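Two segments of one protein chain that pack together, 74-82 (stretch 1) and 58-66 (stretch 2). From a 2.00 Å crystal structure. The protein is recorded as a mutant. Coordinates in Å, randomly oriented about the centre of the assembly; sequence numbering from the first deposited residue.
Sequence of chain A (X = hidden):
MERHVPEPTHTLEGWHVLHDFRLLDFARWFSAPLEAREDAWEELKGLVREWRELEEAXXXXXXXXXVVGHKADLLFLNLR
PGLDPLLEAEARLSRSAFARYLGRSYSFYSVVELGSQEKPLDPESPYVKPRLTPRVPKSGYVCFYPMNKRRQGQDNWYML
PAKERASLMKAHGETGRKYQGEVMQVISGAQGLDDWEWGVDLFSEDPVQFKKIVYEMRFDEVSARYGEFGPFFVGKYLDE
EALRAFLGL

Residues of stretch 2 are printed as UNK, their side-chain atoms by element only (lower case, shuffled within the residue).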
# COMPACT_ATOMS: atom_id res chain seq x y z
N LEU A 74 -15.08 -11.19 -11.74
CA LEU A 74 -15.07 -12.55 -12.26
C LEU A 74 -13.79 -13.27 -11.87
O LEU A 74 -12.70 -12.69 -11.90
CB LEU A 74 -15.21 -12.54 -13.79
CG LEU A 74 -16.55 -12.15 -14.42
CD1 LEU A 74 -16.37 -11.91 -15.92
CD2 LEU A 74 -17.59 -13.24 -14.18
N LEU A 75 -13.94 -14.51 -11.43
CA LEU A 75 -12.80 -15.35 -11.08
C LEU A 75 -12.75 -16.48 -12.09
O LEU A 75 -13.74 -17.18 -12.30
CB LEU A 75 -12.96 -15.97 -9.68
CG LEU A 75 -12.07 -17.19 -9.42
CD1 LEU A 75 -10.59 -16.82 -9.52
CD2 LEU A 75 -12.37 -17.80 -8.05
N PHE A 76 -11.60 -16.63 -12.74
CA PHE A 76 -11.38 -17.71 -13.69
C PHE A 76 -10.40 -18.64 -12.99
O PHE A 76 -9.21 -18.32 -12.86
CB PHE A 76 -10.80 -17.19 -15.00
CG PHE A 76 -11.70 -16.24 -15.73
CD1 PHE A 76 -11.67 -14.88 -15.45
CD2 PHE A 76 -12.59 -16.71 -16.69
CE1 PHE A 76 -12.52 -13.99 -16.11
CE2 PHE A 76 -13.45 -15.83 -17.36
CZ PHE A 76 -13.41 -14.47 -17.07
N LEU A 77 -10.92 -19.74 -12.47
CA LEU A 77 -10.11 -20.72 -11.75
C LEU A 77 -9.78 -21.89 -12.66
O LEU A 77 -10.67 -22.49 -13.26
CB LEU A 77 -10.86 -21.21 -10.51
CG LEU A 77 -10.22 -22.35 -9.69
CD1 LEU A 77 -8.84 -21.93 -9.18
CD2 LEU A 77 -11.12 -22.73 -8.52
N ASN A 78 -8.49 -22.22 -12.75
CA ASN A 78 -8.03 -23.33 -13.58
C ASN A 78 -6.97 -24.16 -12.89
O ASN A 78 -6.11 -23.64 -12.18
CB ASN A 78 -7.48 -22.81 -14.91
CG ASN A 78 -8.55 -22.60 -15.95
OD1 ASN A 78 -9.04 -23.56 -16.55
ND2 ASN A 78 -8.91 -21.34 -16.18
N LEU A 79 -7.07 -25.48 -13.07
CA LEU A 79 -6.11 -26.42 -12.50
C LEU A 79 -5.60 -27.28 -13.66
O LEU A 79 -6.39 -27.69 -14.52
CB LEU A 79 -6.76 -27.31 -11.43
CG LEU A 79 -7.07 -26.67 -10.08
CD1 LEU A 79 -8.39 -25.93 -10.13
CD2 LEU A 79 -7.11 -27.75 -8.99
N ARG A 80 -4.29 -27.50 -13.71
CA ARG A 80 -3.67 -28.28 -14.79
C ARG A 80 -2.48 -29.07 -14.23
O ARG A 80 -2.01 -28.79 -13.13
CB ARG A 80 -3.16 -27.34 -15.90
CG ARG A 80 -4.20 -26.45 -16.57
CD ARG A 80 -5.16 -27.24 -17.46
NE ARG A 80 -5.97 -26.33 -18.28
CZ ARG A 80 -7.10 -25.75 -17.89
NH1 ARG A 80 -7.60 -26.00 -16.68
NH2 ARG A 80 -7.69 -24.86 -18.67
N PRO A 81 -1.99 -30.07 -14.99
CA PRO A 81 -0.85 -30.90 -14.57
C PRO A 81 0.49 -30.15 -14.50
O PRO A 81 1.48 -30.72 -14.04
CB PRO A 81 -0.81 -31.99 -15.65
CG PRO A 81 -2.21 -32.06 -16.14
CD PRO A 81 -2.59 -30.61 -16.22
N GLY A 82 0.51 -28.90 -14.94
CA GLY A 82 1.74 -28.12 -14.90
C GLY A 82 1.52 -26.63 -15.11
O GLY A 82 0.38 -26.19 -15.30
N UNK A 58 -9.88 -35.48 -18.09
CA UNK A 58 -9.12 -35.68 -16.86
C UNK A 58 -7.78 -34.96 -16.85
O UNK A 58 -6.90 -35.29 -16.05
N UNK A 59 -7.63 -33.97 -17.72
CA UNK A 59 -6.39 -33.19 -17.83
C UNK A 59 -6.43 -31.86 -17.09
O UNK A 59 -5.65 -30.95 -17.39
n UNK A 59 -5.26 -36.44 -19.73
o UNK A 59 -3.88 -34.76 -19.16
c UNK A 59 -6.07 -32.92 -19.31
c UNK A 59 -4.94 -35.15 -19.65
c UNK A 59 -5.97 -34.17 -20.17
N UNK A 60 -7.37 -31.73 -16.15
CA UNK A 60 -7.49 -30.50 -15.39
C UNK A 60 -8.92 -30.23 -14.97
O UNK A 60 -9.79 -31.09 -15.11
N UNK A 61 -9.17 -29.03 -14.47
CA UNK A 61 -10.51 -28.64 -14.04
C UNK A 61 -10.61 -27.12 -14.03
O UNK A 61 -9.58 -26.43 -14.06
o UNK A 61 -12.16 -29.04 -12.28
c UNK A 61 -10.79 -29.20 -12.63
N UNK A 62 -11.83 -26.59 -14.03
CA UNK A 62 -12.02 -25.14 -14.02
C UNK A 62 -13.35 -24.72 -13.41
O UNK A 62 -14.25 -25.54 -13.19
c UNK A 62 -13.71 -25.90 -16.70
c UNK A 62 -14.09 -23.57 -16.34
c UNK A 62 -14.95 -26.01 -17.33
o UNK A 62 -16.98 -24.99 -18.08
c UNK A 62 -15.75 -24.89 -17.46
c UNK A 62 -13.27 -24.68 -16.20
c UNK A 62 -15.33 -23.67 -16.97
c UNK A 62 -11.95 -24.58 -15.45
N UNK A 63 -13.48 -23.42 -13.20
CA UNK A 63 -14.69 -22.84 -12.66
C UNK A 63 -14.66 -21.34 -12.90
O UNK A 63 -13.59 -20.73 -12.89
N UNK A 64 -15.82 -20.77 -13.20
CA UNK A 64 -15.93 -19.32 -13.42
C UNK A 64 -16.94 -18.79 -12.41
O UNK A 64 -18.04 -19.34 -12.29
c UNK A 64 -16.35 -18.98 -14.87
c UNK A 64 -15.27 -19.45 -15.85
c UNK A 64 -15.59 -19.18 -17.32
c UNK A 64 -16.57 -17.47 -15.01
N UNK A 65 -16.57 -17.73 -11.70
CA UNK A 65 -17.42 -17.18 -10.66
C UNK A 65 -17.70 -15.69 -10.72
O UNK A 65 -16.90 -14.91 -11.22
c UNK A 65 -14.79 -20.69 -9.37
c UNK A 65 -15.62 -21.54 -8.63
c UNK A 65 -15.18 -19.38 -9.58
c UNK A 65 -17.19 -19.77 -8.34
c UNK A 65 -16.80 -17.47 -9.29
c UNK A 65 -16.81 -21.08 -8.12
o UNK A 65 -15.23 -22.83 -8.40
c UNK A 65 -16.39 -18.90 -9.07
N UNK A 66 -18.86 -15.31 -10.19
CA UNK A 66 -19.25 -13.90 -10.09
C UNK A 66 -18.82 -13.54 -8.67
O UNK A 66 -19.35 -14.08 -7.70
c UNK A 66 -20.76 -13.72 -10.24
c UNK A 66 -22.68 -12.06 -10.37
n UNK A 66 -23.33 -13.05 -10.97
c UNK A 66 -21.19 -12.26 -10.14
o UNK A 66 -23.24 -11.01 -10.03

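Position 58 has no side-chain atoms and makes no contact with stretch 1. Its phi of 76° closes a Schellman motif at the end of a helix, a conformation that favours glycine: Gly58. Position 59 carries three carbons, the third bearing one oxygen and one nitrogen. That side-chain oxygen lies 4.4 Å from Pro81 CG; the backbone O of position 59 comes closer, 3.3 Å from Pro81 CD. This unbranched chain ending in an amide is Gln59.

Position 60 again lacks side-chain atoms. A CB here would lie 2.4 Å from Leu79 O, and the backbone angles (149/-169) would also jam it against the preceding carbonyl, so the residue is Gly60. Position 61 shows one carbon and then one oxygen; its CB lies 4.6 Å from Leu79 CB, the nearest side-chain approach to stretch 1. It is Ser61, its hydroxyl satisfied elsewhere in the structure.

At position 62, one carbon leads to a six-carbon ring bearing an oxygen. Its CB sits 3.3 Å from Asn78 OD1, whereas the end of the side chain leads away from stretch 1; this is Tyr62. Position 63 has no side-chain atoms. An ideal CB would be 4.5 Å from Leu77 CB, leaving room on that side, but would lie only 2.8 Å from the hydroxyl oxygen of position 65; this is Gly63.

The four carbons of position 64 fork at the first, with one arm two carbons long, and pack against Phe76 and Leu74: Ile64. Its CG1 meets Phe76 CD2 at 3.9 Å, and its CG2 lies 4.4 Å from Leu74 CD2. Position 65 is another six-carbon ring with an oxygen, reached through one carbon and packed against Leu75 and Leu77: Tyr65. Its CD2 lies 3.6 Å from Leu75 CD2, while Leu77 CB approaches the ring edge, 4.1 Å from CE2 of Tyr65. Position 66 has three carbons ending in one oxygen and one nitrogen; its CB lies 5.1 Å and its CA 4.5 Å from Leu74 CD2. It is Gln66, its side chain extended.

The contact is an antiparallel strand pair, its axes at 169°. Reciprocal backbone hydrogen bonds join Ser61 with Leu79, Gly63 with Leu77 and Tyr65 with Leu75; in the last pair, Tyr65 N donates to Leu75 O at 2.9 Å and Leu75 N to Tyr65 O at 3.0 Å. Side chains alternate between faces. Ile64 packs with Leu74 and Phe76 on one, whereas on the other Tyr65 covers Leu75 and reaches across the bare Gly63 to Leu77, its OH 4.1 Å from Leu77 CD2. Together the two stretches bury 643 Å².

Stretch 2 58-66: GQGSYGIYQ
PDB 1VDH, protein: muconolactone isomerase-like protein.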